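Local coordinates for protein phosphopantetheine adenylyltransferase (Archaeoglobus fulgidus, PDB 3DO8) that probably catalyses the reversible transfer of an adenylyl group from ATP to 4'-phosphopantetheine, giving dephospho-CoA and pyrophosphate in coenzyme A biosynthesis, at residues T36-R39 with M40-R44; E95-E98 with M99-I103; A55-V58 with K59-V62; E10-E14 with G15-L19. One frame throughout, in Å; residues are numbered along the deposited sequence.

Interaction 1: residues T36-R39 with M40-R44; sequences TSDR and MARAR
Ser37 O takes the amide of Ala41 in the shortest sound polar bond of this turn, with Ala41 N 2.9 Å away. The same residue offers its hydroxyl one position earlier: Met40 N donates to Ser37 OG at 3.3 Å along a straight N-H path (163°). That bond is possible because OG is turned between the backbone N and the carbonyl carbon (chi1 72°), over the first turn. Thr36 closes the inner side, its CG2 lying 3.9 Å from Met40 CG where the two side chains cross at about a right angle. Thr36 OG1 packs on Ala41 CB at 3.7 Å and is hydrogen-bonded to Thr8. On the outer side the chain of Arg42 bends at chi3 and brings its guanidinium back flat over the helix start, with Asp38 O 3.7 Å from Arg42 CZ beneath the centre of one face. The carboxylate of Asp38 is engaged differently, its OD1 held by Phe51 N and Arg54. Ser37 thus gives a clear example of an N-cap, here at the passage from strand 31-36 into helix 38-44 of a parallel alpha/beta nucleotidyltransferase fold.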
ATOM      1  N   THR A  36      15.741   5.625  12.121  1.00 13.52           N
ATOM      2  CA  THR A  36      16.945   6.387  11.805  1.00 14.83           C
ATOM      3  C   THR A  36      17.823   6.588  13.043  1.00 15.63           C
ATOM      4  O   THR A  36      17.333   6.843  14.149  1.00 15.00           O
ATOM      5  CB  THR A  36      16.589   7.762  11.218  1.00 15.02           C
ATOM      6  OG1 THR A  36      15.671   8.417  12.088  1.00 15.22           O
ATOM      7  CG2 THR A  36      15.969   7.640   9.825  1.00 15.83           C
ATOM      8  N   SER A  37      19.132   6.503  12.852  1.00 16.83           N
ATOM      9  CA  SER A  37      20.078   6.909  13.887  1.00 17.62           C
ATOM     10  C   SER A  37      19.883   8.396  14.246  1.00 18.72           C
ATOM     11  O   SER A  37      19.290   9.169  13.471  1.00 17.64           O
ATOM     12  CB  SER A  37      21.501   6.684  13.356  1.00 17.99           C
ATOM     13  OG  SER A  37      21.763   7.661  12.373  1.00 17.35           O
ATOM     14  N   ASP A  38      20.405   8.813  15.395  1.00 20.81           N
ATOM     15  CA  ASP A  38      20.349  10.235  15.781  1.00 23.11           C
ATOM     16  C   ASP A  38      20.964  11.137  14.701  1.00 24.66           C
ATOM     17  O   ASP A  38      20.415  12.182  14.362  1.00 24.12           O
ATOM     18  CB  ASP A  38      21.083  10.453  17.103  1.00 23.55           C
ATOM     19  CG  ASP A  38      20.373   9.830  18.278  1.00 25.05           C
ATOM     20  OD1 ASP A  38      19.217   9.408  18.109  1.00 23.99           O
ATOM     21  OD2 ASP A  38      20.979   9.741  19.364  1.00 29.86           O
ATOM     22  N   ARG A  39      22.083  10.706  14.141  1.00 26.98           N
ATOM     23  CA  ARG A  39      22.776  11.502  13.114  1.00 29.48           C
ATOM     24  C   ARG A  39      21.850  11.813  11.957  1.00 29.96           C
ATOM     25  O   ARG A  39      21.680  12.958  11.542  1.00 29.97           O
ATOM     26  CB  ARG A  39      23.970  10.741  12.572  1.00 30.19           C
ATOM     27  CG  ARG A  39      25.258  10.999  13.283  1.00 33.88           C
ATOM     28  CD  ARG A  39      26.450  10.762  12.336  1.00 35.35           C
ATOM     29  NE  ARG A  39      27.591  10.166  13.039  1.00 41.19           N
ATOM     30  CZ  ARG A  39      28.280  10.749  14.028  1.00 43.21           C
ATOM     31  NH1 ARG A  39      27.958  11.968  14.479  1.00 45.26           N
ATOM     32  NH2 ARG A  39      29.298  10.093  14.586  1.00 42.87           N
ATOM     33  N   MET A  40      21.212  10.753  11.484  1.00 30.37           N
ATOM     34  CA  MET A  40      20.336  10.790  10.341  1.00 31.30           C
ATOM     35  C   MET A  40      19.036  11.550  10.605  1.00 32.15           C
ATOM     36  O   MET A  40      18.517  12.261   9.732  1.00 31.89           O
ATOM     37  CB  MET A  40      20.040   9.338  10.001  1.00 31.25           C
ATOM     38  CG  MET A  40      19.446   9.073   8.677  1.00 32.22           C
ATOM     39  SD  MET A  40      20.185   7.543   8.036  1.00 29.64           S
ATOM     40  CE  MET A  40      21.695   8.426   7.460  1.00 14.80           C
ATOM     41  N   ALA A  41      18.486  11.377  11.804  1.00 32.56           N
ATOM     42  CA  ALA A  41      17.260  12.056  12.176  1.00 34.18           C
ATOM     43  C   ALA A  41      17.455  13.580  12.145  1.00 35.19           C
ATOM     44  O   ALA A  41      16.595  14.313  11.660  1.00 35.38           O
ATOM     45  CB  ALA A  41      16.828  11.604  13.557  1.00 32.62           C
ATOM     46  N   ARG A  42      18.600  14.026  12.652  1.00 37.06           N
ATOM     47  CA  ARG A  42      18.935  15.455  12.771  1.00 38.62           C
ATOM     48  C   ARG A  42      19.085  16.199  11.434  1.00 39.64           C
ATOM     49  O   ARG A  42      18.894  17.429  11.378  1.00 39.95           O
ATOM     50  CB  ARG A  42      20.237  15.619  13.546  1.00 38.65           C
ATOM     51  CG  ARG A  42      20.103  15.501  15.045  1.00 39.99           C
ATOM     52  CD  ARG A  42      21.352  16.068  15.741  1.00 41.19           C
ATOM     53  NE  ARG A  42      22.526  15.193  15.596  1.00 43.78           N
ATOM     54  CZ  ARG A  42      22.829  14.177  16.413  1.00 44.28           C
ATOM     55  NH1 ARG A  42      22.055  13.885  17.457  1.00 44.54           N
ATOM     56  NH2 ARG A  42      23.918  13.443  16.187  1.00 44.28           N
ATOM     57  N   ALA A  43      19.450  15.476  10.375  1.00 40.08           N
ATOM     58  CA  ALA A  43      19.558  16.070   9.037  1.00 40.56           C
ATOM     59  C   ALA A  43      18.187  16.362   8.430  1.00 41.25           C
ATOM     60  O   ALA A  43      18.064  17.178   7.520  1.00 41.86           O
ATOM     61  CB  ALA A  43      20.356  15.161   8.109  1.00 40.30           C
ATOM     62  N   ARG A  44      17.153  15.690   8.917  1.00 41.72           N
ATOM     63  CA  ARG A  44      15.819  15.851   8.360  1.00 42.08           C
ATOM     64  C   ARG A  44      15.004  16.821   9.214  1.00 41.58           C
ATOM     65  O   ARG A  44      14.406  17.760   8.682  1.00 41.95           O
ATOM     66  CB  ARG A  44      15.114  14.492   8.251  1.00 43.09           C
ATOM     67  CG  ARG A  44      15.894  13.419   7.451  1.00 44.40           C
ATOM     68  CD  ARG A  44      14.971  12.304   6.902  1.00 45.76           C
ATOM     69  NE  ARG A  44      15.453  11.690   5.640  1.00 48.01           N
ATOM     70  CZ  ARG A  44      15.272  12.193   4.405  1.00 49.56           C
ATOM     71  NH1 ARG A  44      14.637  13.352   4.206  1.00 49.60           N
ATOM     72  NH2 ARG A  44      15.743  11.536   3.345  1.00 51.13           N
TER

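Interaction 2: residues E95-E98 with M99-I103; sequences ETYE and MALKI
Glu95 reaches Met99 through water 1, which donates to Glu95 O and accepts from Met99 N at 2.9 Å, satisfying an amide in the opening turn of the helix. The helix, 97-110, is the crossover of a beta-alpha-beta unit that joins parallel strands 89-92 and 116-121. Next in sequence, Thr96 accepts Ala100 N on its carbonyl oxygen, with 3.1 Å between Ala100 N and Thr96 O. Its hydroxyl turns back to Ser93 N, tying the helix start to the loop before it. Tyr97 carries the side-chain part of the contact. Its CG stands anti to the backbone N (chi1 179°), which carries the ring along the flank of the helix beside Leu101. The isobutyl group lies against one face of the ring, toward the rim: Leu101 CD1 is 3.9 Å from Tyr97 CE2, while Leu101 CD2 lies equally near Tyr97 OH. Beyond the ring, the Tyr97 hydroxyl hydrogen-bonds to Asp121 of the second subunit, a residue on which Leu101 also packs, so this pair belongs to the dimer contact. Replacing Leu101 by an alanine would probably strip that ring face of its methyl cover and leave the tyrosine freer to turn away from its partner across the dimer. The backbone beneath is regular, Tyr97 O receiving Leu101 N at 3.0 Å. Glu98 closes the series: its side chain leaves the helix, but Glu98 O accepts Lys102 N at 3.1 Å.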
ATOM      1  N   GLU A  95       6.734  11.242   1.458  1.00 18.27           N
ATOM      2  CA  GLU A  95       8.005  11.836   1.843  1.00 20.11           C
ATOM      3  C   GLU A  95       9.186  10.916   1.560  1.00 19.08           C
ATOM      4  O   GLU A  95      10.337  11.385   1.414  1.00 20.74           O
ATOM      5  CB  GLU A  95       8.015  12.182   3.336  1.00 21.60           C
ATOM      6  CG  GLU A  95       7.059  13.300   3.722  1.00 25.73           C
ATOM      7  CD  GLU A  95       7.147  13.660   5.203  1.00 27.29           C
ATOM      8  OE1 GLU A  95       8.042  13.130   5.920  1.00 35.14           O
ATOM      9  OE2 GLU A  95       6.319  14.485   5.663  1.00 35.97           O
ATOM     10  N   THR A  96       8.908   9.620   1.456  1.00 16.64           N
ATOM     11  CA  THR A  96       9.988   8.631   1.264  1.00 16.79           C
ATOM     12  C   THR A  96       9.880   7.887  -0.091  1.00 15.67           C
ATOM     13  O   THR A  96      10.687   7.006  -0.411  1.00 15.11           O
ATOM     14  CB  THR A  96      10.046   7.646   2.453  1.00 18.25           C
ATOM     15  OG1 THR A  96       8.753   7.081   2.688  1.00 19.93           O
ATOM     16  CG2 THR A  96      10.498   8.373   3.725  1.00 19.96           C
ATOM     17  N   TYR A  97       8.923   8.286  -0.916  1.00 13.50           N
ATOM     18  CA  TYR A  97       8.705   7.605  -2.198  1.00 14.27           C
ATOM     19  C   TYR A  97       9.856   7.818  -3.200  1.00 13.74           C
ATOM     20  O   TYR A  97      10.284   6.882  -3.877  1.00 12.80           O
ATOM     21  CB  TYR A  97       7.369   8.042  -2.786  1.00 14.67           C
ATOM     22  CG  TYR A  97       7.027   7.443  -4.122  1.00 14.02           C
ATOM     23  CD1 TYR A  97       6.801   6.087  -4.285  1.00 14.72           C
ATOM     24  CD2 TYR A  97       6.919   8.234  -5.234  1.00 15.94           C
ATOM     25  CE1 TYR A  97       6.494   5.545  -5.515  1.00 14.52           C
ATOM     26  CE2 TYR A  97       6.606   7.703  -6.464  1.00 17.94           C
ATOM     27  CZ  TYR A  97       6.384   6.356  -6.604  1.00 17.04           C
ATOM     28  OH  TYR A  97       6.072   5.838  -7.835  1.00 17.72           O
ATOM     29  N   GLU A  98      10.383   9.044  -3.286  1.00 14.09           N
ATOM     30  CA  GLU A  98      11.497   9.268  -4.200  1.00 14.94           C
ATOM     31  C   GLU A  98      12.680   8.381  -3.814  1.00 13.33           C
ATOM     32  O   GLU A  98      13.382   7.849  -4.694  1.00 14.13           O
ATOM     33  CB  GLU A  98      11.888  10.745  -4.221  1.00 15.29           C
ATOM     34  CG  GLU A  98      10.877  11.568  -4.999  1.00 18.61           C
ATOM     35  CD  GLU A  98      11.047  13.080  -4.810  1.00 19.35           C
ATOM     36  OE1 GLU A  98      10.840  13.566  -3.681  1.00 27.21           O
ATOM     37  OE2 GLU A  98      11.382  13.761  -5.791  1.00 25.66           O
ATOM     38  N   MET A  99      12.906   8.198  -2.515  1.00 14.45           N
ATOM     39  CA  MET A  99      14.032   7.383  -2.070  1.00 13.61           C
ATOM     40  C   MET A  99      13.764   5.919  -2.437  1.00 13.41           C
ATOM     41  O   MET A  99      14.697   5.189  -2.807  1.00 12.92           O
ATOM     42  CB  MET A  99      14.322   7.530  -0.588  1.00 13.90           C
ATOM     43  CG  MET A  99      15.551   6.730  -0.108  1.00 15.51           C
ATOM     44  SD  MET A  99      17.151   7.415  -0.679  1.00 13.60           S
ATOM     45  CE  MET A  99      18.140   5.915  -0.875  1.00 19.76           C
ATOM     46  N   ALA A 100      12.511   5.482  -2.345  1.00 11.89           N
ATOM     47  CA  ALA A 100      12.149   4.118  -2.796  1.00 12.65           C
ATOM     48  C   ALA A 100      12.499   3.898  -4.267  1.00 12.02           C
ATOM     49  O   ALA A 100      13.011   2.857  -4.653  1.00 11.38           O
ATOM     50  CB  ALA A 100      10.674   3.878  -2.608  1.00 13.36           C
ATOM     51  N   LEU A 101      12.176   4.867  -5.111  1.00 12.49           N
ATOM     52  CA  LEU A 101      12.533   4.729  -6.523  1.00 12.91           C
ATOM     53  C   LEU A 101      14.050   4.616  -6.690  1.00 12.58           C
ATOM     54  O   LEU A 101      14.531   3.815  -7.485  1.00 13.21           O
ATOM     55  CB  LEU A 101      12.012   5.894  -7.342  1.00 13.70           C
ATOM     56  CG  LEU A 101      10.472   6.004  -7.376  1.00 14.39           C
ATOM     57  CD1 LEU A 101      10.111   7.338  -8.059  1.00 17.21           C
ATOM     58  CD2 LEU A 101       9.810   4.801  -8.046  1.00 15.43           C
ATOM     59  N   LYS A 102      14.779   5.399  -5.913  1.00 12.71           N
ATOM     60  CA  LYS A 102      16.262   5.366  -5.918  1.00 13.30           C
ATOM     61  C   LYS A 102      16.803   3.989  -5.471  1.00 12.90           C
ATOM     62  O   LYS A 102      17.768   3.444  -6.059  1.00 12.75           O
ATOM     63  CB  LYS A 102      16.840   6.503  -5.060  1.00 14.96           C
ATOM     64  CG  LYS A 102      18.345   6.569  -4.987  1.00 16.12           C
ATOM     65  CD  LYS A 102      18.936   6.945  -6.296  1.00 20.18           C
ATOM     66  CE  LYS A 102      20.336   7.527  -6.124  1.00 20.75           C
ATOM     67  NZ  LYS A 102      20.848   7.999  -7.432  1.00 23.62           N
ATOM     68  N   ILE A 103      16.194   3.462  -4.422  1.00 11.64           N
ATOM     69  CA  ILE A 103      16.507   2.111  -3.940  1.00 11.86           C
ATOM     70  C   ILE A 103      16.409   1.082  -5.094  1.00 11.89           C
ATOM     71  O   ILE A 103      17.330   0.302  -5.316  1.00 11.81           O
ATOM     72  CB  ILE A 103      15.658   1.722  -2.723  1.00 11.04           C
ATOM     73  CG1 ILE A 103      16.122   2.499  -1.458  1.00 11.84           C
ATOM     74  CG2 ILE A 103      15.701   0.215  -2.497  1.00 12.00           C
ATOM     75  CD1 ILE A 103      15.118   2.565  -0.288  1.00 11.87           C
TER
HETATM   76  O   HOH W   1      12.217  10.417  -0.806  1.00 21.89           O

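Interaction 3: residues A55-V58 with K59-V62; sequences AENV and KRYV
Asn57 OD1 and Arg60 NH1 face each other at 3.7 Å, and two waters bridge the space between them. Water 2 and water 3 each donate to Asn57 OD1 and accept from Arg60 NH1, the tightest leg being 2.7 Å from water 3 to Arg60 NH1. The amide oxygen lies at the edge of the guanidinium, in its plane, although the two flat groups are turned 50° apart. A second neighbour comes from above that plane: Glu56 CB sits over a face, 3.9 Å from Arg60 NH1. The Glu56 carboxylate curls toward Lys59 in a modelled salt bridge, but the oxygen concerned is crowded in the model and its exact place is doubtful. Holding these side chains in step are the bonds of the helix itself, among them Arg60 N to Glu56 O at 2.8 Å. The bond from Val62 N to Val58 O runs along the buried face, where Val58 CG1 meets Val62 CG2 at 4.3 Å. That apolar face of helix 51-66 looks into the fold: Val62 rests on Ile20 and Ile24 of helix 14-27, Val58 on Phe9, and Ala55 on Ile72 of strand 71-75, which Lys59 also touches from the flank of the helix.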
ATOM      1  N   ALA A  55      12.795   4.129  18.947  1.00 12.64           N
ATOM      2  CA  ALA A  55      12.637   2.683  18.733  1.00 12.66           C
ATOM      3  C   ALA A  55      11.668   2.080  19.749  1.00 13.07           C
ATOM      4  O   ALA A  55      10.787   1.313  19.376  1.00 12.99           O
ATOM      5  CB  ALA A  55      13.999   1.962  18.768  1.00 12.53           C
ATOM      6  N   GLU A  56      11.806   2.436  21.027  1.00 13.42           N
ATOM      7  CA  GLU A  56      10.887   1.906  22.051  1.00 14.14           C
ATOM      8  C   GLU A  56       9.463   2.393  21.857  1.00 13.71           C
ATOM      9  O   GLU A  56       8.503   1.647  22.057  1.00 13.72           O
ATOM     10  CB  GLU A  56      11.387   2.229  23.473  1.00 16.10           C
ATOM     11  CG  GLU A  56      12.558   1.384  23.932  1.00 22.93           C
ATOM     12  CD  GLU A  56      12.265  -0.133  23.902  1.00 26.82           C
ATOM     13  OE1 GLU A  56      11.163  -0.569  24.352  1.00 30.93           O
ATOM     14  OE2 GLU A  56      13.139  -0.882  23.421  1.00 33.09           O
ATOM     15  N   ASN A  57       9.314   3.641  21.423  1.00 12.65           N
ATOM     16  CA  ASN A  57       7.981   4.157  21.123  1.00 12.31           C
ATOM     17  C   ASN A  57       7.297   3.340  20.041  1.00 11.13           C
ATOM     18  O   ASN A  57       6.111   3.007  20.146  1.00 12.57           O
ATOM     19  CB  ASN A  57       8.018   5.632  20.746  1.00 12.47           C
ATOM     20  CG  ASN A  57       8.358   6.533  21.939  1.00 13.75           C
ATOM     21  OD1 ASN A  57       8.274   6.102  23.111  1.00 15.72           O
ATOM     22  ND2 ASN A  57       8.761   7.797  21.651  1.00 13.88           N
ATOM     23  N   VAL A  58       8.053   2.989  19.002  1.00 11.74           N
ATOM     24  CA  VAL A  58       7.498   2.172  17.909  1.00 11.83           C
ATOM     25  C   VAL A  58       7.170   0.768  18.430  1.00 12.12           C
ATOM     26  O   VAL A  58       6.086   0.241  18.195  1.00 11.96           O
ATOM     27  CB  VAL A  58       8.452   2.075  16.729  1.00 11.58           C
ATOM     28  CG1 VAL A  58       7.931   1.048  15.673  1.00 12.05           C
ATOM     29  CG2 VAL A  58       8.642   3.467  16.087  1.00 11.65           C
ATOM     30  N   LYS A  59       8.095   0.193  19.171  1.00 13.04           N
ATOM     31  CA  LYS A  59       7.897  -1.153  19.720  1.00 14.82           C
ATOM     32  C   LYS A  59       6.659  -1.231  20.603  1.00 13.71           C
ATOM     33  O   LYS A  59       5.859  -2.174  20.464  1.00 13.83           O
ATOM     34  CB  LYS A  59       9.135  -1.626  20.476  1.00 15.36           C
ATOM     35  CG  LYS A  59      10.257  -2.042  19.548  1.00 18.62           C
ATOM     36  CD  LYS A  59      11.352  -2.793  20.312  1.00 21.46           C
ATOM     37  CE  LYS A  59      12.111  -1.903  21.181  1.00 26.55           C
ATOM     38  NZ  LYS A  59      13.162  -2.694  21.960  1.00 28.78           N
ATOM     39  N   ARG A  60       6.467  -0.234  21.477  1.00 13.45           N
ATOM     40  CA  ARG A  60       5.333  -0.277  22.395  1.00 14.28           C
ATOM     41  C   ARG A  60       4.017  -0.125  21.679  1.00 13.44           C
ATOM     42  O   ARG A  60       2.998  -0.721  22.059  1.00 14.12           O
ATOM     43  CB  ARG A  60       5.443   0.792  23.461  1.00 14.99           C
ATOM     44  CG  ARG A  60       6.510   0.527  24.448  1.00 16.69           C
ATOM     45  CD  ARG A  60       6.303   1.417  25.680  1.00 20.50           C
ATOM     46  NE  ARG A  60       7.503   1.415  26.512  1.00 27.44           N
ATOM     47  CZ  ARG A  60       8.444   2.355  26.480  1.00 29.25           C
ATOM     48  NH1 ARG A  60       8.335   3.390  25.643  1.00 26.46           N
ATOM     49  NH2 ARG A  60       9.503   2.234  27.268  1.00 32.48           N
ATOM     50  N   TYR A  61       4.029   0.731  20.661  1.00 11.76           N
ATOM     51  CA  TYR A  61       2.820   0.977  19.842  1.00 12.36           C
ATOM     52  C   TYR A  61       2.407  -0.312  19.128  1.00 11.63           C
ATOM     53  O   TYR A  61       1.241  -0.740  19.170  1.00 12.36           O
ATOM     54  CB  TYR A  61       3.042   2.123  18.839  1.00 13.47           C
ATOM     55  CG  TYR A  61       1.895   2.192  17.871  1.00 11.48           C
ATOM     56  CD1 TYR A  61       0.689   2.751  18.250  1.00 12.93           C
ATOM     57  CD2 TYR A  61       1.987   1.631  16.594  1.00 11.47           C
ATOM     58  CE1 TYR A  61      -0.376   2.759  17.421  1.00 15.21           C
ATOM     59  CE2 TYR A  61       0.908   1.644  15.718  1.00 11.88           C
ATOM     60  CZ  TYR A  61      -0.287   2.222  16.148  1.00 13.60           C
ATOM     61  OH  TYR A  61      -1.413   2.260  15.378  1.00 15.02           O
ATOM     62  N   VAL A  62       3.365  -0.934  18.447  1.00 11.58           N
ATOM     63  CA  VAL A  62       3.101  -2.196  17.755  1.00 11.94           C
ATOM     64  C   VAL A  62       2.644  -3.316  18.715  1.00 12.08           C
ATOM     65  O   VAL A  62       1.711  -4.061  18.406  1.00 13.31           O
ATOM     66  CB  VAL A  62       4.288  -2.613  16.879  1.00 11.30           C
ATOM     67  CG1 VAL A  62       4.053  -4.016  16.288  1.00 11.56           C
ATOM     68  CG2 VAL A  62       4.504  -1.522  15.773  1.00 11.07           C
TER
HETATM   69  O   HOH W   2      10.462   5.380  24.813  1.00 21.29           O
HETATM   70  O   HOH W   3       6.262   4.813  24.569  1.00 40.34           O

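Interaction 4: residues E10-E14 with G15-L19; sequences EPLHE and GHKKL
His13 and His16 lie face to face, two imidazoles stacked with centroids 3.8 Å apart and planes only 18° from parallel. His16 CD2 sits over the middle of the His13 ring, 3.6 Å from His13 CG. The two nitrogens that approach, His13 NE2 and His16 NE2 at 3.2 Å, meet across the faces and form no hydrogen bond. A chi1 of 58° swings the ring of His13 back over the helix start, and its edge comes close against the backbone at Gly15 N. These residues, His-Glu-Gly-His, are the HXGH form of the HIGH-type motif of nucleotidyltransferases, which in relatives binds the phosphates of ATP, consistent with a place in the active site here. His13 O, at the N-cap position, accepts Lys17 N at 3.0 Å. With an alanine in place of His13, the stack on His16 would be gone, and that face of the ring is likely to lose its partner. Trp122 meets both imidazoles edge-to-face. Farther along, Glu14 OE2 forms a salt bridge with Arg138 and lies 3.5 Å from Lys18 CG.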
ATOM      1  N   GLU A  10       9.331  10.622  14.808  1.00 16.74           N
ATOM      2  CA  GLU A  10       9.295  11.652  15.849  1.00 17.49           C
ATOM      3  C   GLU A  10       8.446  12.825  15.417  1.00 18.37           C
ATOM      4  O   GLU A  10       8.835  13.536  14.488  1.00 19.65           O
ATOM      5  CB  GLU A  10      10.693  12.148  16.226  1.00 17.97           C
ATOM      6  CG  GLU A  10      10.660  13.230  17.325  1.00 18.05           C
ATOM      7  CD  GLU A  10      12.000  13.779  17.678  1.00 18.80           C
ATOM      8  OE1 GLU A  10      13.001  13.038  17.584  1.00 20.13           O
ATOM      9  OE2 GLU A  10      12.070  14.989  18.043  1.00 20.91           O
ATOM     10  N   PRO A  11       7.287  13.020  16.058  1.00 17.40           N
ATOM     11  CA  PRO A  11       6.658  12.067  16.957  1.00 17.68           C
ATOM     12  C   PRO A  11       6.035  10.951  16.107  1.00 17.09           C
ATOM     13  O   PRO A  11       6.073  11.000  14.870  1.00 17.46           O
ATOM     14  CB  PRO A  11       5.557  12.877  17.619  1.00 18.11           C
ATOM     15  CG  PRO A  11       5.176  13.813  16.613  1.00 19.56           C
ATOM     16  CD  PRO A  11       6.409  14.168  15.820  1.00 18.87           C
ATOM     17  N   LEU A  12       5.513   9.941  16.784  1.00 17.04           N
ATOM     18  CA  LEU A  12       4.834   8.837  16.128  1.00 16.16           C
ATOM     19  C   LEU A  12       3.391   9.252  15.873  1.00 15.29           C
ATOM     20  O   LEU A  12       2.568   9.263  16.808  1.00 16.60           O
ATOM     21  CB  LEU A  12       4.911   7.595  17.006  1.00 16.49           C
ATOM     22  CG  LEU A  12       4.388   6.279  16.409  1.00 18.74           C
ATOM     23  CD1 LEU A  12       2.924   6.288  15.992  1.00 25.35           C
ATOM     24  CD2 LEU A  12       5.168   5.879  15.255  1.00 20.51           C
ATOM     25  N   HIS A  13       3.085   9.632  14.632  1.00 14.14           N
ATOM     26  CA  HIS A  13       1.800  10.265  14.299  1.00 15.00           C
ATOM     27  C   HIS A  13       0.914   9.360  13.476  1.00 13.50           C
ATOM     28  O   HIS A  13       1.286   8.208  13.176  1.00 13.42           O
ATOM     29  CB  HIS A  13       2.016  11.620  13.616  1.00 15.48           C
ATOM     30  CG  HIS A  13       2.825  11.577  12.356  1.00 15.70           C
ATOM     31  ND1 HIS A  13       2.505  10.783  11.270  1.00 17.16           N
ATOM     32  CD2 HIS A  13       3.954  12.247  12.010  1.00 17.76           C
ATOM     33  CE1 HIS A  13       3.387  10.992  10.308  1.00 18.91           C
ATOM     34  NE2 HIS A  13       4.278  11.872  10.732  1.00 18.16           N
ATOM     35  N   GLU A  14      -0.263   9.852  13.127  1.00 14.72           N
ATOM     36  CA  GLU A  14      -1.288   9.037  12.488  1.00 14.66           C
ATOM     37  C   GLU A  14      -0.810   8.522  11.126  1.00 13.85           C
ATOM     38  O   GLU A  14      -1.122   7.397  10.734  1.00 14.59           O
ATOM     39  CB  GLU A  14      -2.612   9.815  12.365  1.00 15.83           C
ATOM     40  CG  GLU A  14      -3.693   9.053  11.580  1.00 19.31           C
ATOM     41  CD  GLU A  14      -3.954   7.634  12.118  1.00 27.14           C
ATOM     42  OE1 GLU A  14      -3.936   7.451  13.371  1.00 35.57           O
ATOM     43  OE2 GLU A  14      -4.196   6.699  11.302  1.00 31.01           O
ATOM     44  N   GLY A  15      -0.004   9.322  10.439  1.00 13.70           N
ATOM     45  CA  GLY A  15       0.617   8.886   9.196  1.00 13.84           C
ATOM     46  C   GLY A  15       1.478   7.649   9.389  1.00 13.31           C
ATOM     47  O   GLY A  15       1.369   6.652   8.647  1.00 13.77           O
ATOM     48  N   HIS A  16       2.364   7.699  10.389  1.00 12.59           N
ATOM     49  CA  HIS A  16       3.214   6.554  10.693  1.00 13.43           C
ATOM     50  C   HIS A  16       2.349   5.334  11.003  1.00 13.14           C
ATOM     51  O   HIS A  16       2.668   4.204  10.623  1.00 13.69           O
ATOM     52  CB  HIS A  16       4.127   6.766  11.890  1.00 13.25           C
ATOM     53  CG  HIS A  16       5.101   7.891  11.752  1.00 14.67           C
ATOM     54  ND1 HIS A  16       6.064   7.957  10.765  1.00 16.09           N
ATOM     55  CD2 HIS A  16       5.293   8.971  12.543  1.00 13.92           C
ATOM     56  CE1 HIS A  16       6.788   9.054  10.948  1.00 14.34           C
ATOM     57  NE2 HIS A  16       6.323   9.692  12.004  1.00 18.20           N
ATOM     58  N   LYS A  17       1.281   5.535  11.760  1.00 12.70           N
ATOM     59  CA  LYS A  17       0.397   4.439  12.098  1.00 13.29           C
ATOM     60  C   LYS A  17      -0.254   3.806  10.869  1.00 12.95           C
ATOM     61  O   LYS A  17      -0.428   2.571  10.813  1.00 13.58           O
ATOM     62  CB  LYS A  17      -0.589   4.859  13.162  1.00 13.51           C
ATOM     63  CG  LYS A  17       0.141   5.300  14.437  1.00 14.06           C
ATOM     64  CD  LYS A  17      -0.820   5.814  15.502  1.00 15.90           C
ATOM     65  CE  LYS A  17      -0.092   6.333  16.720  1.00 17.87           C
ATOM     66  NZ  LYS A  17      -1.007   6.887  17.785  1.00 18.53           N
ATOM     67  N   LYS A  18      -0.552   4.612   9.848  1.00 12.91           N
ATOM     68  CA  LYS A  18      -1.075   4.040   8.607  1.00 13.91           C
ATOM     69  C   LYS A  18      -0.016   3.193   7.921  1.00 13.08           C
ATOM     70  O   LYS A  18      -0.302   2.094   7.434  1.00 13.01           O
ATOM     71  CB  LYS A  18      -1.587   5.115   7.673  1.00 14.14           C
ATOM     72  CG  LYS A  18      -2.815   5.850   8.186  1.00 16.78           C
ATOM     73  CD  LYS A  18      -3.199   7.048   7.326  1.00 19.10           C
ATOM     74  CE  LYS A  18      -4.614   7.535   7.679  1.00 22.60           C
ATOM     75  NZ  LYS A  18      -4.967   8.673   6.794  1.00 27.88           N
ATOM     76  N   LEU A  19       1.204   3.704   7.868  1.00 12.55           N
ATOM     77  CA  LEU A  19       2.297   2.954   7.254  1.00 12.88           C
ATOM     78  C   LEU A  19       2.482   1.605   7.961  1.00 12.80           C
ATOM     79  O   LEU A  19       2.675   0.562   7.325  1.00 12.07           O
ATOM     80  CB  LEU A  19       3.604   3.733   7.348  1.00 14.18           C
ATOM     81  CG  LEU A  19       3.766   5.041   6.596  1.00 17.04           C
ATOM     82  CD1 LEU A  19       5.261   5.474   6.574  1.00 18.47           C
ATOM     83  CD2 LEU A  19       3.190   4.916   5.203  1.00 19.93           C
TER

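Along the chain the order is interaction 4, 1, 3 and 2, each set on a different helix, and all within one cytidylyltransferase-like domain built around a single parallel beta-sheet of five strands. Interactions 4, 1 and 2 lie at helix starts that follow strands 3-7, 31-36 and 89-92, the three middle strands, whereas interaction 3 is within helix 51-66. Interactions 3 and 4 are the neighbours, centres about 11 Å apart, and touch where Tyr61 OH packs on Lys17 CB at 3.5 Å. Interactions 2 and 3 lie farthest apart, about 24 Å between centres, on opposite sides of the chain's centre. Interaction 2 and, weakly, interaction 4 also reach the second subunit.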